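PDB 5BZA: beta-N-acetylhexosaminidase from Thermotoga neapolitana, which probably catalyses the hydrolysis of terminal non-reducing N-acetyl-hexosamine residues in N-acetyl-beta-hexosaminides, as a member of glycoside hydrolase family 3. Local coordinates for residues L5-F10 with K307-Y312; V138-G143 with F194-Q199; L219-T222 with K226-T229; V231-L236 with G240-D245; F265-G270 with R299-R304. All coordinates share one frame; numbering follows the deposited sequence.

Contact 1 of 5, residues L5-F10 with K307-Y312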
# COMPACT_ATOMS: atom_id res chain seq x y z
N LEU B 5 -26.64 5.24 22.18
CA LEU B 5 -25.55 5.67 23.06
C LEU B 5 -24.21 5.21 22.54
O LEU B 5 -23.15 5.74 22.96
CB LEU B 5 -25.77 5.13 24.48
CG LEU B 5 -26.94 5.84 25.13
CD1 LEU B 5 -27.16 5.33 26.53
CD2 LEU B 5 -26.60 7.32 25.12
N GLY B 6 -24.27 4.28 21.58
CA GLY B 6 -23.09 3.76 20.93
C GLY B 6 -22.44 4.85 20.13
O GLY B 6 -21.24 4.81 19.86
N LYS B 7 -23.21 5.85 19.76
CA LYS B 7 -22.62 6.98 19.04
C LYS B 7 -21.59 7.72 19.89
O LYS B 7 -20.73 8.43 19.37
CB LYS B 7 -23.72 7.90 18.53
CG LYS B 7 -24.50 7.17 17.43
CD LYS B 7 -25.53 7.99 16.70
CE LYS B 7 -26.19 7.10 15.65
NZ LYS B 7 -27.26 7.78 14.88
N LEU B 8 -21.61 7.52 21.20
CA LEU B 8 -20.65 8.22 22.02
C LEU B 8 -19.38 7.39 22.22
O LEU B 8 -18.57 7.70 23.10
CB LEU B 8 -21.26 8.58 23.39
CG LEU B 8 -21.96 9.95 23.47
CD1 LEU B 8 -23.06 10.05 22.44
CD2 LEU B 8 -22.48 10.29 24.89
N PHE B 9 -19.19 6.37 21.39
CA PHE B 9 -18.00 5.52 21.54
C PHE B 9 -17.24 5.31 20.25
O PHE B 9 -17.84 5.11 19.19
CB PHE B 9 -18.38 4.17 22.13
CG PHE B 9 -18.82 4.29 23.56
CD1 PHE B 9 -17.88 4.45 24.57
CD2 PHE B 9 -20.17 4.27 23.89
CE1 PHE B 9 -18.28 4.58 25.86
CE2 PHE B 9 -20.58 4.39 25.21
CZ PHE B 9 -19.64 4.55 26.19
N PHE B 10 -15.92 5.32 20.39
CA PHE B 10 -14.99 5.11 19.32
C PHE B 10 -14.11 3.97 19.78
O PHE B 10 -13.39 4.12 20.77
CB PHE B 10 -14.14 6.37 19.05
CG PHE B 10 -13.78 6.55 17.59
CD1 PHE B 10 -13.03 5.56 16.91
CD2 PHE B 10 -14.17 7.70 16.89
CE1 PHE B 10 -12.68 5.72 15.56
CE2 PHE B 10 -13.84 7.86 15.52
CZ PHE B 10 -13.09 6.86 14.86
N LYS B 307 -26.04 14.47 18.33
CA LYS B 307 -26.30 15.33 17.17
C LYS B 307 -25.01 15.57 16.36
O LYS B 307 -24.99 15.44 15.12
CB LYS B 307 -26.89 16.67 17.61
CG LYS B 307 -27.24 17.61 16.47
CD LYS B 307 -28.12 18.77 16.95
CE LYS B 307 -28.07 19.95 15.97
NZ LYS B 307 -27.86 19.49 14.55
N ILE B 308 -23.93 15.88 17.09
CA ILE B 308 -22.65 16.12 16.45
C ILE B 308 -22.15 14.86 15.69
O ILE B 308 -21.77 14.95 14.51
CB ILE B 308 -21.60 16.58 17.49
CG1 ILE B 308 -21.98 17.95 18.05
CG2 ILE B 308 -20.23 16.66 16.89
CD1 ILE B 308 -21.01 18.48 19.06
N VAL B 309 -22.17 13.71 16.36
CA VAL B 309 -21.73 12.50 15.70
C VAL B 309 -22.54 12.21 14.44
O VAL B 309 -21.98 11.87 13.40
CB VAL B 309 -21.80 11.29 16.63
CG1 VAL B 309 -21.58 9.99 15.83
CG2 VAL B 309 -20.78 11.42 17.72
N ASP B 310 -23.85 12.40 14.52
CA ASP B 310 -24.70 12.18 13.34
C ASP B 310 -24.35 13.14 12.21
O ASP B 310 -24.29 12.76 11.04
CB ASP B 310 -26.17 12.28 13.74
CG ASP B 310 -26.70 10.97 14.30
OD1 ASP B 310 -26.02 9.93 14.10
OD2 ASP B 310 -27.75 10.97 14.97
N GLU B 311 -24.10 14.40 12.55
CA GLU B 311 -23.66 15.31 11.50
C GLU B 311 -22.37 14.77 10.84
O GLU B 311 -22.33 14.65 9.60
CB GLU B 311 -23.48 16.73 12.05
CG GLU B 311 -24.85 17.36 12.39
CD GLU B 311 -24.78 18.65 13.24
OE1 GLU B 311 -25.84 19.31 13.40
OE2 GLU B 311 -23.69 18.98 13.79
N TYR B 312 -21.37 14.36 11.63
CA TYR B 312 -20.12 13.87 11.03
C TYR B 312 -20.36 12.62 10.16
O TYR B 312 -19.84 12.52 9.04
CB TYR B 312 -19.05 13.56 12.09
CG TYR B 312 -18.28 14.81 12.52
CD1 TYR B 312 -18.93 15.85 13.18
CD2 TYR B 312 -16.92 14.97 12.22
CE1 TYR B 312 -18.24 17.03 13.56
CE2 TYR B 312 -16.22 16.16 12.59
CZ TYR B 312 -16.89 17.18 13.27
OH TYR B 312 -16.23 18.36 13.67

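Contact 2 of 5, residues V138-G143 with F194-Q199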
# COMPACT_ATOMS: atom_id res chain seq x y z
N VAL B 138 5.37 27.70 12.55
CA VAL B 138 5.74 26.64 11.63
C VAL B 138 4.77 25.47 11.78
O VAL B 138 4.28 24.90 10.77
CB VAL B 138 7.21 26.17 11.88
CG1 VAL B 138 7.57 24.92 11.03
CG2 VAL B 138 8.17 27.31 11.56
N VAL B 139 4.50 25.12 13.03
CA VAL B 139 3.55 24.05 13.35
C VAL B 139 2.16 24.43 12.84
O VAL B 139 1.42 23.59 12.29
CB VAL B 139 3.51 23.75 14.88
CG1 VAL B 139 2.39 22.76 15.29
CG2 VAL B 139 4.84 23.25 15.35
N ALA B 140 1.79 25.69 13.00
CA ALA B 140 0.48 26.13 12.55
C ALA B 140 0.31 26.02 11.03
O ALA B 140 -0.74 25.59 10.58
CB ALA B 140 0.19 27.57 13.03
N SER B 141 1.30 26.46 10.25
CA SER B 141 1.12 26.46 8.79
C SER B 141 1.16 25.01 8.26
O SER B 141 0.34 24.62 7.41
CB SER B 141 2.15 27.36 8.07
OG SER B 141 3.49 26.90 8.14
N HIS B 142 2.06 24.20 8.80
CA HIS B 142 2.16 22.81 8.37
C HIS B 142 0.93 22.00 8.80
O HIS B 142 0.47 21.11 8.08
CB HIS B 142 3.43 22.18 8.90
CG HIS B 142 4.66 22.66 8.22
ND1 HIS B 142 5.22 23.90 8.47
CD2 HIS B 142 5.43 22.10 7.25
CE1 HIS B 142 6.30 24.06 7.74
NE2 HIS B 142 6.44 22.98 6.97
N GLY B 143 0.40 22.31 9.97
CA GLY B 143 -0.82 21.68 10.46
C GLY B 143 -2.05 22.04 9.64
O GLY B 143 -2.93 21.17 9.39
N PHE B 194 -3.74 24.89 16.83
CA PHE B 194 -5.17 24.57 16.99
C PHE B 194 -6.11 25.72 16.54
O PHE B 194 -7.13 25.50 15.85
CB PHE B 194 -5.48 24.14 18.42
CG PHE B 194 -4.86 22.81 18.83
CD1 PHE B 194 -3.56 22.76 19.33
CD2 PHE B 194 -5.59 21.63 18.74
CE1 PHE B 194 -2.98 21.53 19.70
CE2 PHE B 194 -5.02 20.41 19.12
CZ PHE B 194 -3.71 20.37 19.61
N ARG B 195 -5.76 26.94 16.95
CA ARG B 195 -6.48 28.15 16.58
C ARG B 195 -6.48 28.33 15.06
O ARG B 195 -7.49 28.75 14.46
CB ARG B 195 -5.87 29.37 17.30
CG ARG B 195 -6.15 29.38 18.82
CD ARG B 195 -5.24 30.34 19.65
NE ARG B 195 -5.30 31.71 19.19
CZ ARG B 195 -4.27 32.56 19.23
NH1 ARG B 195 -3.10 32.18 19.75
NH2 ARG B 195 -4.42 33.80 18.77
N ARG B 196 -5.35 28.03 14.44
CA ARG B 196 -5.21 28.14 12.99
C ARG B 196 -6.22 27.23 12.28
O ARG B 196 -6.87 27.64 11.28
CB ARG B 196 -3.78 27.80 12.55
CG ARG B 196 -3.51 28.01 11.01
CD ARG B 196 -3.61 29.48 10.58
NE ARG B 196 -2.83 30.36 11.46
CZ ARG B 196 -1.51 30.56 11.39
NH1 ARG B 196 -0.80 29.97 10.43
NH2 ARG B 196 -0.92 31.38 12.27
N ILE B 197 -6.35 26.01 12.78
CA ILE B 197 -7.32 25.10 12.18
C ILE B 197 -8.76 25.63 12.41
O ILE B 197 -9.60 25.61 11.48
CB ILE B 197 -7.21 23.63 12.70
CG1 ILE B 197 -5.77 23.08 12.63
CG2 ILE B 197 -8.28 22.74 12.04
CD1 ILE B 197 -5.02 23.42 11.38
N PHE B 198 -9.05 26.09 13.64
CA PHE B 198 -10.44 26.52 13.95
C PHE B 198 -10.92 27.76 13.18
O PHE B 198 -12.11 27.94 12.99
CB PHE B 198 -10.62 26.77 15.46
CG PHE B 198 -10.32 25.58 16.29
CD1 PHE B 198 -10.63 24.30 15.82
CD2 PHE B 198 -9.72 25.72 17.55
CE1 PHE B 198 -10.37 23.15 16.61
CE2 PHE B 198 -9.42 24.59 18.32
CZ PHE B 198 -9.73 23.30 17.85
N GLN B 199 -9.98 28.60 12.75
CA GLN B 199 -10.30 29.78 11.97
C GLN B 199 -10.54 29.45 10.49
O GLN B 199 -11.01 30.33 9.75
CB GLN B 199 -9.21 30.83 12.10
CG GLN B 199 -9.32 31.58 13.42
CD GLN B 199 -8.19 32.56 13.65
OE1 GLN B 199 -7.13 32.48 13.00
NE2 GLN B 199 -8.37 33.43 14.65

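Contact 3 of 5, residues L219-T222 with K226-T229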
# COMPACT_ATOMS: atom_id res chain seq x y z
N LEU B 219 -7.50 18.85 36.56
CA LEU B 219 -7.87 17.67 35.79
C LEU B 219 -7.06 17.52 34.55
O LEU B 219 -6.72 18.50 33.92
CB LEU B 219 -9.34 17.77 35.41
CG LEU B 219 -10.21 17.65 36.65
CD1 LEU B 219 -11.65 18.09 36.35
CD2 LEU B 219 -10.15 16.23 37.16
N PRO B 220 -6.81 16.26 34.15
CA PRO B 220 -6.27 16.03 32.81
C PRO B 220 -7.16 16.72 31.80
O PRO B 220 -8.39 16.76 31.99
CB PRO B 220 -6.35 14.50 32.65
CG PRO B 220 -6.40 13.97 34.03
CD PRO B 220 -7.11 15.01 34.86
N ALA B 221 -6.57 17.26 30.76
CA ALA B 221 -7.39 17.99 29.80
C ALA B 221 -8.63 17.19 29.33
O ALA B 221 -9.71 17.76 29.10
CB ALA B 221 -6.53 18.42 28.60
N THR B 222 -8.47 15.87 29.17
CA THR B 222 -9.57 14.99 28.75
C THR B 222 -10.77 15.10 29.67
O THR B 222 -11.92 15.04 29.23
CB THR B 222 -9.09 13.53 28.67
OG1 THR B 222 -7.98 13.46 27.74
CG2 THR B 222 -10.22 12.58 28.20
N LYS B 226 -12.86 23.00 32.40
CA LYS B 226 -12.33 24.30 32.11
C LYS B 226 -11.68 24.28 30.73
O LYS B 226 -12.02 25.09 29.88
CB LYS B 226 -11.35 24.73 33.19
CG LYS B 226 -10.73 26.10 32.97
CD LYS B 226 -9.90 26.51 34.19
CE LYS B 226 -9.36 27.93 34.07
NZ LYS B 226 -10.45 28.90 33.66
N LEU B 227 -10.84 23.29 30.49
CA LEU B 227 -10.10 23.23 29.23
C LEU B 227 -11.03 22.92 28.04
O LEU B 227 -10.86 23.50 26.98
CB LEU B 227 -8.98 22.17 29.34
CG LEU B 227 -7.74 22.65 30.12
CD1 LEU B 227 -6.78 21.52 30.48
CD2 LEU B 227 -7.02 23.76 29.41
N ILE B 228 -12.00 22.02 28.20
CA ILE B 228 -12.81 21.68 27.02
C ILE B 228 -13.98 22.67 26.83
O ILE B 228 -14.25 23.09 25.71
CB ILE B 228 -13.32 20.22 27.09
CG1 ILE B 228 -12.17 19.25 27.19
CG2 ILE B 228 -14.20 19.88 25.87
CD1 ILE B 228 -12.63 17.86 27.54
N THR B 229 -14.67 23.07 27.91
CA THR B 229 -15.78 24.02 27.70
C THR B 229 -15.30 25.48 27.65
O THR B 229 -15.56 26.19 26.67
CB THR B 229 -16.88 23.94 28.79
OG1 THR B 229 -17.39 22.61 28.90
CG2 THR B 229 -18.04 24.89 28.42

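Contact 4 of 5, residues V231-L236 with G240-D245. With CD (cadmium ion), chain R.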
# COMPACT_ATOMS: atom_id res chain seq x y z
N VAL B 231 -12.20 26.82 27.44
CA VAL B 231 -11.24 27.15 26.41
C VAL B 231 -11.67 26.68 25.03
O VAL B 231 -11.79 27.50 24.11
CB VAL B 231 -9.85 26.60 26.74
CG1 VAL B 231 -8.84 27.00 25.65
CG2 VAL B 231 -9.44 27.18 28.03
N LEU B 232 -11.95 25.38 24.86
CA LEU B 232 -12.18 24.87 23.52
C LEU B 232 -13.55 25.24 22.93
O LEU B 232 -13.63 25.69 21.77
CB LEU B 232 -12.00 23.35 23.51
CG LEU B 232 -12.24 22.74 22.12
CD1 LEU B 232 -11.25 23.30 21.10
CD2 LEU B 232 -12.19 21.26 22.18
N ARG B 233 -14.63 24.98 23.68
CA ARG B 233 -15.98 25.30 23.22
C ARG B 233 -16.25 26.82 23.15
O ARG B 233 -16.84 27.30 22.19
CB ARG B 233 -17.05 24.65 24.10
CG ARG B 233 -17.01 23.14 24.16
CD ARG B 233 -17.11 22.52 22.79
NE ARG B 233 -17.46 21.10 22.88
CZ ARG B 233 -17.74 20.32 21.83
NH1 ARG B 233 -17.68 20.82 20.60
NH2 ARG B 233 -18.05 19.03 22.01
N GLU B 234 -15.87 27.54 24.20
CA GLU B 234 -16.18 28.97 24.27
C GLU B 234 -15.10 29.91 23.71
O GLU B 234 -15.31 30.55 22.66
CB GLU B 234 -16.50 29.34 25.71
CG GLU B 234 -17.91 28.89 26.07
CD GLU B 234 -18.14 28.84 27.55
OE1 GLU B 234 -17.29 29.40 28.29
OE2 GLU B 234 -19.16 28.25 27.98
N LYS B 235 -13.93 29.99 24.37
CA LYS B 235 -12.89 30.91 23.91
C LYS B 235 -12.55 30.59 22.43
O LYS B 235 -12.50 31.51 21.58
CB LYS B 235 -11.64 30.82 24.80
CG LYS B 235 -11.78 31.72 26.03
CD LYS B 235 -10.53 31.96 26.88
CE LYS B 235 -10.88 33.01 27.99
NZ LYS B 235 -9.68 33.54 28.72
N LEU B 236 -12.39 29.31 22.10
CA LEU B 236 -11.98 28.92 20.74
C LEU B 236 -13.12 28.69 19.78
O LEU B 236 -12.91 28.59 18.55
CB LEU B 236 -11.14 27.65 20.83
CG LEU B 236 -9.76 27.94 21.37
CD1 LEU B 236 -8.98 26.70 21.79
CD2 LEU B 236 -9.06 28.70 20.29
N GLY B 240 -17.35 21.43 16.93
CA GLY B 240 -17.30 20.15 16.25
C GLY B 240 -17.12 18.99 17.21
O GLY B 240 -17.41 19.09 18.40
N LEU B 241 -16.62 17.89 16.67
CA LEU B 241 -16.49 16.63 17.38
C LEU B 241 -15.22 16.58 18.23
O LEU B 241 -14.10 16.85 17.73
CB LEU B 241 -16.51 15.47 16.35
CG LEU B 241 -16.32 14.03 16.84
CD1 LEU B 241 -17.46 13.60 17.79
CD2 LEU B 241 -16.22 13.06 15.65
N VAL B 242 -15.41 16.27 19.51
CA VAL B 242 -14.31 16.13 20.46
C VAL B 242 -14.21 14.71 20.99
O VAL B 242 -15.17 14.17 21.53
CB VAL B 242 -14.48 17.10 21.72
CG1 VAL B 242 -13.47 16.74 22.87
CG2 VAL B 242 -14.40 18.53 21.31
N LEU B 243 -13.01 14.14 20.88
CA LEU B 243 -12.73 12.78 21.34
C LEU B 243 -11.75 12.73 22.46
O LEU B 243 -10.79 13.48 22.46
CB LEU B 243 -12.12 11.91 20.21
CG LEU B 243 -12.89 11.15 19.16
CD1 LEU B 243 -13.82 12.06 18.41
CD2 LEU B 243 -11.81 10.64 18.22
N SER B 244 -11.91 11.77 23.36
CA SER B 244 -10.84 11.50 24.30
C SER B 244 -9.66 10.84 23.59
O SER B 244 -9.82 10.17 22.54
CB SER B 244 -11.34 10.61 25.44
OG SER B 244 -11.47 9.24 25.07
N ASP B 245 -8.47 10.98 24.16
CA ASP B 245 -7.45 9.98 23.84
C ASP B 245 -7.96 8.68 24.51
O ASP B 245 -8.96 8.71 25.22
CB ASP B 245 -6.06 10.38 24.34
CG ASP B 245 -4.95 9.71 23.53
OD1 ASP B 245 -5.28 8.77 22.77
OD2 ASP B 245 -3.75 10.09 23.67
CD CD R . -18.37 29.10 30.71

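Contact 5 of 5, residues F265-G270 with R299-R304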
# COMPACT_ATOMS: atom_id res chain seq x y z
N PHE B 265 -15.50 13.36 31.37
CA PHE B 265 -15.33 13.67 29.96
C PHE B 265 -16.62 14.23 29.35
O PHE B 265 -16.60 15.26 28.67
CB PHE B 265 -14.87 12.44 29.19
CG PHE B 265 -14.82 12.63 27.70
CD1 PHE B 265 -13.77 13.30 27.09
CD2 PHE B 265 -15.86 12.14 26.90
CE1 PHE B 265 -13.75 13.46 25.70
CE2 PHE B 265 -15.82 12.30 25.51
CZ PHE B 265 -14.77 12.95 24.91
N ILE B 266 -17.75 13.58 29.59
CA ILE B 266 -18.96 14.04 28.93
C ILE B 266 -19.47 15.35 29.53
O ILE B 266 -19.86 16.29 28.81
CB ILE B 266 -20.05 12.96 28.97
CG1 ILE B 266 -19.61 11.77 28.10
CG2 ILE B 266 -21.36 13.49 28.40
CD1 ILE B 266 -19.42 12.12 26.62
N GLU B 267 -19.43 15.43 30.86
CA GLU B 267 -19.81 16.66 31.54
C GLU B 267 -18.87 17.81 31.14
O GLU B 267 -19.25 18.99 31.26
CB GLU B 267 -19.84 16.44 33.05
CG GLU B 267 -21.11 15.71 33.48
CD GLU B 267 -22.37 16.53 33.19
OE1 GLU B 267 -22.42 17.71 33.59
OE2 GLU B 267 -23.31 16.01 32.55
N ALA B 268 -17.63 17.47 30.75
CA ALA B 268 -16.62 18.44 30.32
C ALA B 268 -16.89 19.02 28.94
O ALA B 268 -16.31 20.04 28.56
CB ALA B 268 -15.23 17.84 30.37
N GLY B 269 -17.75 18.37 28.18
CA GLY B 269 -18.06 18.87 26.86
C GLY B 269 -17.52 17.95 25.80
O GLY B 269 -17.59 18.25 24.64
N GLY B 270 -17.00 16.80 26.21
CA GLY B 270 -16.59 15.80 25.24
C GLY B 270 -17.73 15.09 24.50
O GLY B 270 -18.84 14.97 25.02
N ARG B 299 -28.73 15.15 30.32
CA ARG B 299 -29.23 14.57 29.07
C ARG B 299 -28.89 15.46 27.88
O ARG B 299 -28.58 14.96 26.79
CB ARG B 299 -30.75 14.38 29.09
CG ARG B 299 -31.30 13.70 27.84
CD ARG B 299 -32.82 13.71 27.82
NE ARG B 299 -33.30 14.96 27.20
CZ ARG B 299 -34.56 15.37 27.18
NH1 ARG B 299 -35.51 14.64 27.75
NH2 ARG B 299 -34.88 16.51 26.58
N GLY B 300 -28.99 16.77 28.09
CA GLY B 300 -28.74 17.74 27.02
C GLY B 300 -27.39 17.53 26.35
O GLY B 300 -27.25 17.70 25.13
N LYS B 301 -26.40 17.15 27.16
CA LYS B 301 -25.04 16.97 26.67
C LYS B 301 -24.92 15.70 25.82
O LYS B 301 -24.32 15.73 24.73
CB LYS B 301 -24.09 16.91 27.85
CG LYS B 301 -23.95 18.25 28.49
CD LYS B 301 -23.07 18.19 29.71
CE LYS B 301 -23.14 19.52 30.44
NZ LYS B 301 -22.92 19.23 31.85
N VAL B 302 -25.51 14.61 26.30
CA VAL B 302 -25.54 13.36 25.54
C VAL B 302 -26.21 13.59 24.22
O VAL B 302 -25.71 13.14 23.19
CB VAL B 302 -26.25 12.21 26.28
CG1 VAL B 302 -26.28 10.98 25.41
CG2 VAL B 302 -25.54 11.89 27.56
N GLU B 303 -27.33 14.32 24.24
CA GLU B 303 -28.09 14.65 23.03
C GLU B 303 -27.33 15.54 22.03
O GLU B 303 -27.41 15.33 20.81
CB GLU B 303 -29.40 15.32 23.42
CG GLU B 303 -30.34 15.58 22.25
CD GLU B 303 -31.48 16.51 22.62
OE1 GLU B 303 -31.61 16.87 23.83
OE2 GLU B 303 -32.25 16.89 21.70
N ARG B 304 -26.63 16.56 22.53
CA ARG B 304 -25.85 17.45 21.66
C ARG B 304 -24.74 16.65 21.02
O ARG B 304 -24.43 16.82 19.84
CB ARG B 304 -25.28 18.66 22.44
CG ARG B 304 -26.35 19.70 22.83
CD ARG B 304 -25.79 21.06 23.25
NE ARG B 304 -25.04 21.06 24.51
CZ ARG B 304 -25.60 21.19 25.72
NH1 ARG B 304 -26.93 21.28 25.85
NH2 ARG B 304 -24.83 21.19 26.82

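Contact 1 of 5, residues L5-F10 with K307-Y312
Lys7 meets helix 299-314 at both ends of its length: its backbone and CB rest on Val309, and its ammonium group reaches Asp310. The Val309 end is the tight one. CG2 of Val309 sits 3.4 Å from Lys7 O, while CG1, anti to the backbone N, lies 4.0 Å from Lys7 CB. Val309 is buried here, with Ala30, Leu241 and Met272 also packed against it, so this side belongs to the layer between the barrel strands and the outer helix of the TIM-barrel domain.

The other side is more open. From Lys7 CG the chain runs fully extended to a partly exposed salt bridge, crossing the side chain of Asp310 at about a right angle. NZ stands 2.6 Å from Asp310 OD1 and uses the syn lone pair of that oxygen; OD2 is farther from NZ, at 3.2 Å, and the grip is lopsided. Arg57 and Asp4 add long, weak ion pairs to Asp310 and Lys7 respectively.

Chemically, the bridge ties the 3-10 turn ahead of the first barrel strand to helix 299-314, and the opposite charges should help keep both groups ionised.

Contact 2 of 5, residues V138-G143 with F194-Q199
Helices 136-153 and 192-198 run in roughly the same direction where Ala140 faces Arg196: their local axes approach to 8.8 Å at a crossing angle of -36°, and the CA atoms of these two residues are 6.1 Å apart. The small side chain of Ala140 lets Arg196 fold over it. CB of Ala140 lies over one face of the guanidinium, 3.6 Å above its plane and offset toward the rim, and its closest guanidinium atom is Arg196 NH1 at 3.7 Å. Arg196 gets there by leaving the backbone with CG anti to N (chi1 -175°) and then bending at both of the next two torsions, which curls the group back across the neighbouring helix; on the way its CG passes 3.7 Å from Ala140 O. The charged end is held by Glu137, one turn earlier on the same helix as Ala140, through a salt bridge to NH2.

Both helices pack on the outside of the eight-stranded TIM barrel, and the contact joins the helix before strand 156-162 to one of the helices after it. Nearer the barrel, Ile197 sends CD1 to the backbone of Gly143, 3.7 Å from its carbonyl O, while Met144, Cys147 and Ile159 also pack on the isoleucine. Along helix 136-153, Val138 O accepts two bonds from His142, from opposite faces of its carbonyl plane: one from the backbone N, the other from ND1 at 2.7 Å. NE2 bonds to Val87 O, and two carbonyl partners are consistent with an imidazole protonated on both nitrogens.

Contact 3 of 5, residues L219-T222 with K226-T229
Apolar packing comes first: Ala221 CB touches Leu227 CD1 at 3.6 Å, and Leu227 CD1 is equally close, 3.6 Å, to Ala221 CA. Leu227 points at the turn with CG anti to its carbonyl carbon (chi1 -78°), which carries CD1 over the alanine. Pro163 also packs on Ala221, and Tyr213 on Leu227.

The second kind of approach is of methyl to carbonyl. Ile228, one residue further along the helix, places CD1 3.3 Å from Ala221 O and 3.4 Å from Thr222 O, touching two successive carbonyls of the 3-10 turn; CG1 also lies 3.5 Å from Ala221 O. These are van der Waals contacts of aliphatic carbons with carbonyl oxygens.

Polar bonding, by contrast, is directed elsewhere. Thr222 OG1 hydrogen-bonds to His210 ND1 and Thr208 OG1, on the side where Asp245, which shares a cadmium ion with His161, has its side chain about 5 Å away. Leu227 N, in the first turn of helix 225-235, bonds to OG of Ser224 just ahead of it.

The loop after strand 205-208 thus folds back on the helix it leads into, within a beta-alpha-beta unit of the TIM barrel. Methyl groups of the helix meet both a methyl and two carbonyls of the loop, without a hydrogen bond between the two segments, whereas the threonine hydroxyl is bonded to His210 and Thr208, near the Asp245 side chain.

Contact 4 of 5, residues V231-L236 with G240-D245
Gly240 O takes a hydrogen bond from Arg233 NH1 at 2.8 Å. The donor lies in the carbonyl plane, and the N-H points at the oxygen with an angle of 153°; the oxygen itself is tilted slightly, 17°, out of the guanidinium plane. A second carbonyl, Phe238 O, also bonds NH1, and NH2 reaches Gly269 O and Asn271 OD1. With this many acceptors the guanidinium can hardly rotate. Val242 CG2 lies over one face, 3.7 Å above the plane and toward the rim, 3.8 Å from Arg233 NH2.

The two segments are helix and following strand of the beta-alpha-beta unit 205-208, 225-235, 241-243, so the arginine ties the end of the outer helix to the start of the barrel strand. Deeper in that layer Leu232 CD2 meets Val242 CG2 at 3.6 Å, the two side chains running alongside each other, pointing opposite ways. Leu232 puts CG anti to its backbone N, and Phe162 and Phe198 close in around it.

On the solvent side of the helix, Glu234 OE1 binds a cadmium ion at 2.7 Å. At the far end of the strand segment Asp245 joins His161 at a different cadmium site.

Contact 5 of 5, residues F265-G270 with R299-R304
The carboxylate of Glu267 receives the ammonium end of Lys301, the two side chains crossing at about a right angle. The model sets Lys301 NZ too close to Glu267 OE1 for its exact place to be trusted, so the salt bridge is best read as a charge pairing of uncertain detail. The other oxygen, OE2, bonds to Glu298 N, just ahead of helix 299-314, and has Lys301 CD alongside at 3.6 Å. Two more flat groups have neighbours over a face. The Phe265 ring has Gly270 CA over one face, 3.4 Å above the plane and offset to the rim. From strand 241-243, Val242 O comes within 3.6 Å of Phe265 CZ. The guanidinium of Arg304 lies with Gly300 O 3.5 Å above one face, offset toward the rim.

Lys301 leaves its helix with CG anti to the carbonyl carbon and stays extended, long enough to span the gap; Glu267 bends back at chi2 (-64°) to meet it, although its CB points away. Along the lysine stem, CD passes 3.8 Å from Ile266 O, and Lys301 CB lies 4.4 Å from Ile266 CG2, a loose apolar edge beside the charged groups.

Helix 258-268 ends just before Gly269, whose phi of 111° turns the chain. Gly270 N bonds to Phe265 O at 2.9 Å and Gly269 N to Ile266 O at 3.0 Å, which makes this helix end a Schellman motif, leading into strand 273-275 of the TIM barrel.

From the N terminus, contact 1 closes the widest loop: residues 5-10 meet helix 299-314 after almost the whole barrel has been traced, and every other contact is nested inside that span. Contact 2 closes a shorter loop through strand 156-162, pairing helix 136-153 with helix 192-198; contacts 3, 4 and 5 then follow in series, none crossing another. Contacts 3 and 4 share helix 225-235, bracing it against the loop before it and the strand after it. Contact 5 shares helix 299-314 with contact 1, and Leu5 and Leu8 pack on Val302 between them. Arg233 bonding to Gly269 O links contacts 4 and 5, while Tyr312 OH bonding to Leu241 N ties contact 1 to contact 4.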